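Long-range contacts in nigritoxine (Vibrio nigripulchritudo, PDB 5M41), which is a bacterial toxin active against crustaceans and insects, built on a fold described as new: residues A[333-341]-A[392-402]; A[496-507]-A[548-559]. All coordinates share one frame; numbering follows the deposited sequence.

Interaction 1 (A[333-341]-A[392-402])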
loop_
_atom_site.group_PDB
_atom_site.type_symbol
_atom_site.label_atom_id
_atom_site.label_comp_id
_atom_site.label_asym_id
_atom_site.label_seq_id
_atom_site.Cartn_x
_atom_site.Cartn_y
_atom_site.Cartn_z
ATOM N N LEU A 333 -0.592 3.327 4.424
ATOM C CA LEU A 333 0.614 3.152 5.196
ATOM C C LEU A 333 1.667 2.803 4.170
ATOM O O LEU A 333 1.670 1.697 3.602
ATOM C CB LEU A 333 0.414 2.057 6.236
ATOM C CG LEU A 333 -0.707 2.338 7.247
ATOM C CD1 LEU A 333 -1.049 1.077 8.014
ATOM C CD2 LEU A 333 -0.305 3.455 8.207
ATOM N N ALA A 334 2.524 3.779 3.890
ATOM C CA ALA A 334 3.475 3.685 2.795
ATOM C C ALA A 334 4.870 3.711 3.349
ATOM O O ALA A 334 5.224 4.622 4.085
ATOM C CB ALA A 334 3.284 4.838 1.824
ATOM N N ALA A 335 5.666 2.712 2.987
ATOM C CA ALA A 335 7.078 2.712 3.304
ATOM C C ALA A 335 7.750 3.913 2.639
ATOM O O ALA A 335 7.303 4.409 1.586
ATOM C CB ALA A 335 7.725 1.429 2.849
ATOM N N ILE A 336 8.806 4.384 3.285
ATOM C CA ILE A 336 9.563 5.556 2.847
ATOM C C ILE A 336 11.061 5.189 2.922
ATOM O O ILE A 336 11.485 4.569 3.890
ATOM C CB ILE A 336 9.230 6.779 3.757
ATOM C CG1 ILE A 336 7.785 7.298 3.521
ATOM C CG2 ILE A 336 10.245 7.903 3.604
ATOM C CD1 ILE A 336 7.484 7.765 2.096
ATOM N N PRO A 337 11.863 5.562 1.904
ATOM C CA PRO A 337 13.293 5.219 1.931
ATOM C C PRO A 337 13.949 5.563 3.269
ATOM O O PRO A 337 13.737 6.656 3.816
ATOM C CB PRO A 337 13.892 6.081 0.814
ATOM C CG PRO A 337 12.761 6.383 -0.099
ATOM C CD PRO A 337 11.508 6.379 0.728
ATOM N N GLY A 338 14.692 4.609 3.814
ATOM C CA GLY A 338 15.389 4.831 5.064
ATOM C C GLY A 338 14.718 4.161 6.241
ATOM O O GLY A 338 14.961 4.534 7.375
ATOM N N GLY A 339 13.856 3.187 5.971
ATOM C CA GLY A 339 13.179 2.468 7.043
ATOM C C GLY A 339 12.097 3.260 7.748
ATOM O O GLY A 339 11.842 3.036 8.928
ATOM N N LYS A 340 11.462 4.181 7.031
ATOM C CA LYS A 340 10.342 4.938 7.579
ATOM C C LYS A 340 9.014 4.484 6.968
ATOM O O LYS A 340 9.007 3.740 5.970
ATOM C CB LYS A 340 10.544 6.436 7.367
ATOM C CG LYS A 340 11.662 7.034 8.219
ATOM C CD LYS A 340 12.059 8.417 7.717
ATOM C CE LYS A 340 13.269 8.973 8.478
ATOM N NZ LYS A 340 12.991 9.139 9.938
ATOM N N ILE A 341 7.913 4.914 7.586
ATOM C CA ILE A 341 6.554 4.698 7.074
ATOM C C ILE A 341 5.779 5.995 7.243
ATOM O O ILE A 341 5.846 6.623 8.287
ATOM C CB ILE A 341 5.790 3.584 7.832
ATOM C CG1 ILE A 341 6.331 2.222 7.440
ATOM C CG2 ILE A 341 4.308 3.586 7.443
ATOM C CD1 ILE A 341 5.620 1.064 8.121
ATOM N N LEU A 392 3.588 -5.298 7.602
ATOM C CA LEU A 392 4.170 -4.213 6.825
ATOM C C LEU A 392 5.386 -3.594 7.508
ATOM O O LEU A 392 6.426 -3.364 6.866
ATOM C CB LEU A 392 3.119 -3.130 6.494
ATOM C CG LEU A 392 3.659 -1.889 5.761
ATOM C CD1 LEU A 392 4.331 -2.240 4.436
ATOM C CD2 LEU A 392 2.558 -0.858 5.553
ATOM N N VAL A 393 5.246 -3.294 8.793
ATOM C CA VAL A 393 6.333 -2.689 9.549
ATOM C C VAL A 393 7.567 -3.609 9.528
ATOM O O VAL A 393 8.686 -3.147 9.308
ATOM C CB VAL A 393 5.931 -2.349 11.001
ATOM C CG1 VAL A 393 7.166 -2.111 11.858
ATOM C CG2 VAL A 393 5.045 -1.123 11.038
ATOM N N SER A 394 7.367 -4.908 9.708
ATOM C CA SER A 394 8.518 -5.820 9.700
ATOM C C SER A 394 9.292 -5.805 8.383
ATOM O O SER A 394 10.506 -6.018 8.382
ATOM C CB SER A 394 8.117 -7.254 10.050
ATOM O OG SER A 394 7.404 -7.866 8.984
ATOM N N VAL A 395 8.613 -5.570 7.261
ATOM C CA VAL A 395 9.341 -5.510 5.981
ATOM C C VAL A 395 9.754 -4.084 5.581
ATOM O O VAL A 395 10.694 -3.914 4.802
ATOM C CB VAL A 395 8.628 -6.256 4.820
ATOM C CG1 VAL A 395 8.509 -7.754 5.121
ATOM C CG2 VAL A 395 7.265 -5.641 4.533
ATOM N N ALA A 396 9.081 -3.061 6.110
ATOM C CA ALA A 396 9.530 -1.671 5.883
ATOM C C ALA A 396 10.692 -1.306 6.807
ATOM O O ALA A 396 11.475 -0.400 6.518
ATOM C CB ALA A 396 8.395 -0.689 6.078
ATOM N N SER A 397 10.777 -2.047 7.906
ATOM C CA SER A 397 11.714 -1.862 9.004
ATOM C C SER A 397 13.063 -1.220 8.680
ATOM O O SER A 397 13.499 -0.272 9.352
ATOM C CB SER A 397 11.964 -3.216 9.661
ATOM O OG SER A 397 13.053 -3.098 10.521
ATOM N N SER A 398 13.741 -1.752 7.680
ATOM C CA SER A 398 15.066 -1.266 7.371
ATOM C C SER A 398 15.270 -1.309 5.857
ATOM O O SER A 398 16.318 -1.741 5.368
ATOM C CB SER A 398 16.090 -2.138 8.086
ATOM O OG SER A 398 15.948 -3.476 7.627
ATOM N N SER A 399 14.240 -0.871 5.132
ATOM C CA SER A 399 14.261 -0.782 3.674
ATOM C C SER A 399 14.960 0.496 3.191
ATOM O O SER A 399 14.516 1.605 3.489
ATOM C CB SER A 399 12.839 -0.789 3.135
ATOM O OG SER A 399 12.841 -0.638 1.731
ATOM N N ALA A 400 16.030 0.325 2.426
ATOM C CA ALA A 400 16.703 1.434 1.751
ATOM C C ALA A 400 15.762 2.157 0.781
ATOM O O ALA A 400 15.743 3.376 0.736
ATOM C CB ALA A 400 17.954 0.946 1.034
ATOM N N SER A 401 14.958 1.392 0.052
ATOM C CA SER A 401 14.152 1.913 -1.065
ATOM C C SER A 401 12.732 2.361 -0.689
ATOM O O SER A 401 12.092 3.097 -1.439
ATOM C CB SER A 401 14.065 0.844 -2.154
ATOM O OG SER A 401 13.545 -0.384 -1.618
ATOM N N GLY A 402 12.241 1.918 0.468
ATOM C CA GLY A 402 10.834 2.135 0.845
ATOM C C GLY A 402 9.930 1.336 -0.098
ATOM O O GLY A 402 8.786 1.713 -0.374
HETATM O O HOH W 1 8.329 4.492 -0.801
HETATM O O HOH W 2 11.040 1.770 4.675
#
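Gly338 and Gly339, in the tight turn of the β-hairpin formed by strands 328-336 and 340-348, dock against Ser399 in the loop that follows helix 386-396. Ser399 O takes both turn amides, Gly338 N and Gly339 N, each at 3.0 Å. One acceptor thus serves two consecutive N-H groups, the first in the carbonyl plane (C=O...N 154°), the second tilted 34° from it. The same serine holds its own loop in shape: Ser399 OG accepts from Gly402 N at 2.9 Å, an ST motif spanning Ser399 to Gly402. Gly402 then lies against Ile336 and Pro337, and its carbonyl is tied to the strand through water: water 1 donates to Ala335 O at 2.6 Å and to Gly402 O at 2.8 Å. Water 2 lies 2.9 Å from both Ile336 O and Ala396 O; with other acceptors also near, it cannot donate to all of them at once. Ala396 O, at the helix end, also accepts from Ser399 N and meets Gly339 CA in a C-H...O contact of 3.4 Å, a close backbone approach at a residue without a side chain. Along the helix the chemistry turns apolar. The CB atoms of Ala335 and Ala396 face each other, and Leu392 CD2 lies against Leu333 CB. Ile341 CG1, held beside its backbone N (chi1 -74°), packs on Ala396 CB and carries CD1 to Val393 CG2 at 3.7 Å, the two side chains crossing at about a right angle. Helix 302-319 closes on the same layer, touching Leu333 and Val393. Where the turn begins, the Pro337 ring rests on loop carbonyls, with CB 3.3 Å from Ala400 O and CG against Ser401 O.

Interaction 2 (A[496-507]-A[548-559])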
loop_
_atom_site.group_PDB
_atom_site.type_symbol
_atom_site.label_atom_id
_atom_site.label_comp_id
_atom_site.label_asym_id
_atom_site.label_seq_id
_atom_site.Cartn_x
_atom_site.Cartn_y
_atom_site.Cartn_z
ATOM N N GLN A 496 27.585 20.171 8.787
ATOM C CA GLN A 496 26.243 20.145 8.270
ATOM C C GLN A 496 25.190 19.879 9.339
ATOM O O GLN A 496 25.360 19.009 10.205
ATOM C CB GLN A 496 26.185 19.091 7.164
ATOM C CG GLN A 496 25.277 19.463 6.026
ATOM C CD GLN A 496 25.776 20.625 5.203
ATOM O OE1 GLN A 496 26.950 20.714 4.882
ATOM N NE2 GLN A 496 24.867 21.492 4.818
ATOM N N VAL A 497 24.086 20.619 9.278
ATOM C CA VAL A 497 23.035 20.442 10.272
ATOM C C VAL A 497 22.103 19.305 9.849
ATOM O O VAL A 497 21.308 19.440 8.919
ATOM C CB VAL A 497 22.223 21.734 10.556
ATOM C CG1 VAL A 497 21.090 21.432 11.522
ATOM C CG2 VAL A 497 23.111 22.830 11.135
ATOM N N TYR A 498 22.223 18.182 10.539
ATOM C CA TYR A 498 21.361 17.054 10.313
ATOM C C TYR A 498 20.101 17.198 11.163
ATOM O O TYR A 498 20.176 17.307 12.395
ATOM C CB TYR A 498 22.093 15.738 10.611
ATOM C CG TYR A 498 21.185 14.538 10.596
ATOM C CD1 TYR A 498 20.347 14.283 9.507
ATOM C CD2 TYR A 498 21.149 13.667 11.672
ATOM C CE1 TYR A 498 19.503 13.187 9.499
ATOM C CE2 TYR A 498 20.302 12.572 11.677
ATOM C CZ TYR A 498 19.488 12.334 10.588
ATOM O OH TYR A 498 18.653 11.245 10.609
ATOM N N ILE A 499 18.951 17.215 10.496
ATOM C CA ILE A 499 17.663 17.245 11.192
ATOM C C ILE A 499 17.091 15.841 11.295
ATOM O O ILE A 499 16.625 15.265 10.307
ATOM C CB ILE A 499 16.646 18.197 10.527
ATOM C CG1 ILE A 499 17.249 19.600 10.396
ATOM C CG2 ILE A 499 15.356 18.238 11.347
ATOM C CD1 ILE A 499 16.616 20.449 9.313
ATOM N N ASN A 500 17.166 15.292 12.501
ATOM C CA ASN A 500 16.677 13.956 12.789
ATOM C C ASN A 500 15.186 14.064 13.000
ATOM O O ASN A 500 14.734 14.557 14.040
ATOM C CB ASN A 500 17.372 13.419 14.043
ATOM C CG ASN A 500 17.138 11.941 14.262
ATOM O OD1 ASN A 500 16.016 11.442 14.117
ATOM N ND2 ASN A 500 18.204 11.227 14.638
ATOM N N GLU A 501 14.423 13.633 12.002
ATOM C CA GLU A 501 12.978 13.801 12.025
ATOM C C GLU A 501 12.301 12.987 13.137
ATOM O O GLU A 501 11.234 13.373 13.628
ATOM C CB GLU A 501 12.373 13.465 10.659
ATOM C CG GLU A 501 12.593 14.520 9.579
ATOM C CD GLU A 501 12.478 13.935 8.172
ATOM O OE1 GLU A 501 13.285 13.041 7.840
ATOM O OE2 GLU A 501 11.594 14.352 7.391
ATOM N N ALA A 502 12.930 11.879 13.538
ATOM C CA ALA A 502 12.374 10.983 14.556
ATOM C C ALA A 502 12.555 11.562 15.955
ATOM O O ALA A 502 11.583 11.924 16.613
ATOM C CB ALA A 502 13.011 9.602 14.454
ATOM N N GLU A 503 13.812 11.658 16.386
ATOM C CA GLU A 503 14.192 12.267 17.667
ATOM C C GLU A 503 13.788 13.736 17.791
ATOM O O GLU A 503 13.869 14.305 18.883
ATOM C CB GLU A 503 15.712 12.159 17.881
ATOM C CG GLU A 503 16.248 10.745 18.080
ATOM C CD GLU A 503 17.757 10.647 17.888
ATOM O OE1 GLU A 503 18.441 11.693 17.892
ATOM O OE2 GLU A 503 18.262 9.517 17.731
ATOM N N GLY A 504 13.372 14.346 16.680
ATOM C CA GLY A 504 13.108 15.786 16.624
ATOM C C GLY A 504 14.322 16.602 17.043
ATOM O O GLY A 504 14.179 17.713 17.558
ATOM N N ILE A 505 15.514 16.045 16.819
ATOM C CA ILE A 505 16.782 16.635 17.271
ATOM C C ILE A 505 17.640 17.093 16.084
ATOM O O ILE A 505 17.605 16.484 15.014
ATOM C CB ILE A 505 17.562 15.644 18.194
ATOM C CG1 ILE A 505 16.929 15.603 19.596
ATOM C CG2 ILE A 505 19.051 15.985 18.287
ATOM C CD1 ILE A 505 17.298 14.387 20.430
ATOM N N GLU A 506 18.370 18.187 16.279
ATOM C CA GLU A 506 19.368 18.653 15.323
ATOM C C GLU A 506 20.748 18.182 15.756
ATOM O O GLU A 506 21.089 18.268 16.935
ATOM C CB GLU A 506 19.380 20.175 15.236
ATOM C CG GLU A 506 18.114 20.785 14.661
ATOM C CD GLU A 506 18.308 22.232 14.245
ATOM O OE1 GLU A 506 19.302 22.843 14.674
ATOM O OE2 GLU A 506 17.474 22.763 13.479
ATOM N N LYS A 507 21.534 17.689 14.797
ATOM C CA LYS A 507 22.923 17.299 15.045
ATOM C C LYS A 507 23.834 17.967 14.025
ATOM O O LYS A 507 23.480 18.090 12.839
ATOM C CB LYS A 507 23.102 15.777 14.951
ATOM C CG LYS A 507 22.288 14.950 15.931
ATOM C CD LYS A 507 22.804 13.521 15.951
ATOM C CE LYS A 507 21.831 12.576 16.645
ATOM N NZ LYS A 507 22.357 11.179 16.609
ATOM N N GLU A 548 20.702 5.920 10.551
ATOM C CA GLU A 548 20.794 7.363 10.714
ATOM C C GLU A 548 21.787 8.008 9.725
ATOM O O GLU A 548 21.491 9.075 9.170
ATOM C CB GLU A 548 21.136 7.718 12.168
ATOM C CG GLU A 548 20.697 9.113 12.569
ATOM C CD GLU A 548 21.168 9.508 13.970
ATOM O OE1 GLU A 548 21.406 8.621 14.819
ATOM O OE2 GLU A 548 21.300 10.719 14.221
ATOM N N GLU A 549 22.960 7.386 9.521
ATOM C CA GLU A 549 23.920 7.875 8.490
ATOM C C GLU A 549 23.271 7.858 7.101
ATOM O O GLU A 549 23.466 8.779 6.293
ATOM C CB GLU A 549 25.215 7.047 8.429
ATOM C CG GLU A 549 26.245 7.675 7.487
ATOM C CD GLU A 549 27.625 7.032 7.544
ATOM O OE1 GLU A 549 28.105 6.741 8.663
ATOM O OE2 GLU A 549 28.234 6.810 6.459
ATOM N N PHE A 550 22.509 6.802 6.833
ATOM C CA PHE A 550 21.824 6.669 5.537
ATOM C C PHE A 550 20.857 7.840 5.345
ATOM O O PHE A 550 20.854 8.482 4.304
ATOM C CB PHE A 550 21.099 5.311 5.431
ATOM C CG PHE A 550 20.359 5.106 4.125
ATOM C CD1 PHE A 550 21.029 4.683 2.987
ATOM C CD2 PHE A 550 18.982 5.325 4.050
ATOM C CE1 PHE A 550 20.346 4.467 1.796
ATOM C CE2 PHE A 550 18.296 5.114 2.862
ATOM C CZ PHE A 550 18.984 4.688 1.731
ATOM N N ASP A 551 20.056 8.130 6.369
ATOM C CA ASP A 551 19.113 9.237 6.301
ATOM C C ASP A 551 19.871 10.584 6.176
ATOM O O ASP A 551 19.511 11.447 5.362
ATOM C CB ASP A 551 18.191 9.193 7.526
ATOM C CG ASP A 551 17.205 10.343 7.569
ATOM O OD1 ASP A 551 16.372 10.480 6.653
ATOM O OD2 ASP A 551 17.246 11.118 8.538
ATOM N N PHE A 552 20.941 10.754 6.955
ATOM C CA PHE A 552 21.748 11.963 6.813
ATOM C C PHE A 552 22.271 12.115 5.388
ATOM O O PHE A 552 22.217 13.204 4.804
ATOM C CB PHE A 552 22.919 11.992 7.789
ATOM C CG PHE A 552 23.939 13.051 7.465
ATOM C CD1 PHE A 552 23.733 14.367 7.851
ATOM C CD2 PHE A 552 25.097 12.732 6.770
ATOM C CE1 PHE A 552 24.661 15.351 7.551
ATOM C CE2 PHE A 552 26.036 13.708 6.457
ATOM C CZ PHE A 552 25.817 15.022 6.853
ATOM N N ARG A 553 22.769 11.015 4.836
ATOM C CA ARG A 553 23.368 11.041 3.505
ATOM C C ARG A 553 22.359 11.380 2.422
ATOM O O ARG A 553 22.716 12.012 1.440
ATOM C CB ARG A 553 24.075 9.729 3.196
ATOM C CG ARG A 553 25.444 9.601 3.850
ATOM C CD ARG A 553 26.055 8.267 3.471
ATOM N NE ARG A 553 27.417 8.082 3.952
ATOM C CZ ARG A 553 28.513 8.573 3.373
ATOM N NH1 ARG A 553 28.443 9.342 2.279
ATOM N NH2 ARG A 553 29.699 8.304 3.908
ATOM N N LEU A 554 21.109 10.950 2.605
ATOM C CA LEU A 554 20.012 11.331 1.711
ATOM C C LEU A 554 19.645 12.810 1.892
ATOM O O LEU A 554 19.510 13.543 0.919
ATOM C CB LEU A 554 18.756 10.469 1.952
ATOM C CG LEU A 554 18.652 9.037 1.378
ATOM C CD1 LEU A 554 17.300 8.440 1.764
ATOM C CD2 LEU A 554 18.827 9.014 -0.134
ATOM N N GLN A 555 19.468 13.228 3.141
ATOM C CA GLN A 555 19.094 14.609 3.459
ATOM C C GLN A 555 20.144 15.592 2.924
ATOM O O GLN A 555 19.800 16.645 2.406
ATOM C CB GLN A 555 18.941 14.751 4.974
ATOM C CG GLN A 555 18.181 15.983 5.448
ATOM C CD GLN A 555 18.133 16.059 6.958
ATOM O OE1 GLN A 555 18.915 16.780 7.571
ATOM N NE2 GLN A 555 17.252 15.276 7.567
ATOM N N HIS A 556 21.417 15.221 3.009
ATOM C CA HIS A 556 22.517 16.043 2.476
ATOM C C HIS A 556 23.206 15.440 1.281
ATOM O O HIS A 556 24.447 15.555 1.102
ATOM C CB HIS A 556 23.472 16.382 3.604
ATOM C CG HIS A 556 22.838 17.260 4.637
ATOM N ND1 HIS A 556 22.805 18.592 4.511
ATOM C CD2 HIS A 556 22.109 16.950 5.780
ATOM C CE1 HIS A 556 22.119 19.123 5.557
ATOM N NE2 HIS A 556 21.701 18.115 6.328
ATOM N N LYS A 557 22.387 14.841 0.414
ATOM C CA LYS A 557 22.896 14.042 -0.724
ATOM C C LYS A 557 23.733 14.816 -1.733
ATOM O O LYS A 557 24.544 14.220 -2.423
ATOM C CB LYS A 557 21.752 13.314 -1.451
ATOM C CG LYS A 557 20.695 14.237 -2.039
ATOM C CD LYS A 557 19.788 13.414 -2.945
ATOM C CE LYS A 557 18.824 14.296 -3.715
ATOM N NZ LYS A 557 18.018 13.450 -4.647
ATOM N N ASP A 558 23.544 16.135 -1.801
ATOM C CA ASP A 558 24.247 16.991 -2.770
ATOM C C ASP A 558 25.619 17.513 -2.334
ATOM O O ASP A 558 26.353 18.054 -3.154
ATOM C CB ASP A 558 23.364 18.189 -3.148
ATOM C CG ASP A 558 22.009 17.769 -3.696
ATOM O OD1 ASP A 558 21.973 16.913 -4.608
ATOM O OD2 ASP A 558 20.978 18.297 -3.218
ATOM N N ASP A 559 25.966 17.382 -1.055
ATOM C CA ASP A 559 27.218 17.971 -0.550
ATOM C C ASP A 559 28.411 17.048 -0.726
ATOM O O ASP A 559 28.288 15.823 -0.587
ATOM C CB ASP A 559 27.114 18.351 0.930
ATOM C CG ASP A 559 25.899 19.232 1.247
ATOM O OD1 ASP A 559 25.658 20.245 0.552
ATOM O OD2 ASP A 559 25.184 18.905 2.219
#
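The β-hairpin of strands 496-500 and 505-515 lies across helix 546-555, whose Gln555 pairs with Ile499 of an outermost strand of the sheet. Gln555 OE1 receives Ile499 N at 3.0 Å on an in-plane lone pair, and Gln555 NE2 donates to Ile499 O at 2.8 Å, so one amide serves both backbone groups. One residue on, His556 NE2 reaches Val497 O at 2.9 Å, from above the carbonyl plane. Tyr498, its CG anti to the backbone N (chi1 171°), brings its ring end to the helix, where OH donates to the anti lone pair of Asp551 OD2 at 2.5 Å. Phe552 CB covers one face of the tyrosine ring, toward which the phenyl edge is also turned, the planes 86° apart. Beyond it, Lys507 NZ forms a salt bridge with the syn side of Glu548 OE2 at 2.7 Å, to which Asn500 ND2 adds a weak bond. Asn500 OD1 accepts from Glu503 N in an Asx motif. The arrangement is a β-hairpin packed on a helix, the Gln555 amide binding the Ile499 N-H and C=O much as a neighbouring strand would, and Gly504 and Ile505 facing Asn500 in a G1 bulge.

Overall arrangement
Both contacts set a β-hairpin against a helix and the residues after it, yet they use different elements, in series along the chain, with centres about 17 Å apart. Interaction 1 is buried near the middle of the chain; backbone amides and carbonyls, waters and aliphatic side chains do the work. Interaction 2 lies farther out and is partly buried, and it relies on polar and charged side chains, some bonding to strand backbone, around an aromatic pair. Phe550, on helix 546-555, joins them: its ring packs on Gly338 and Ala400 of interaction 1. Lys340 CE comes near the carboxylates of Asp551 and Glu501, and Arg454 forms a salt bridge with Glu501 while also touching Ile336.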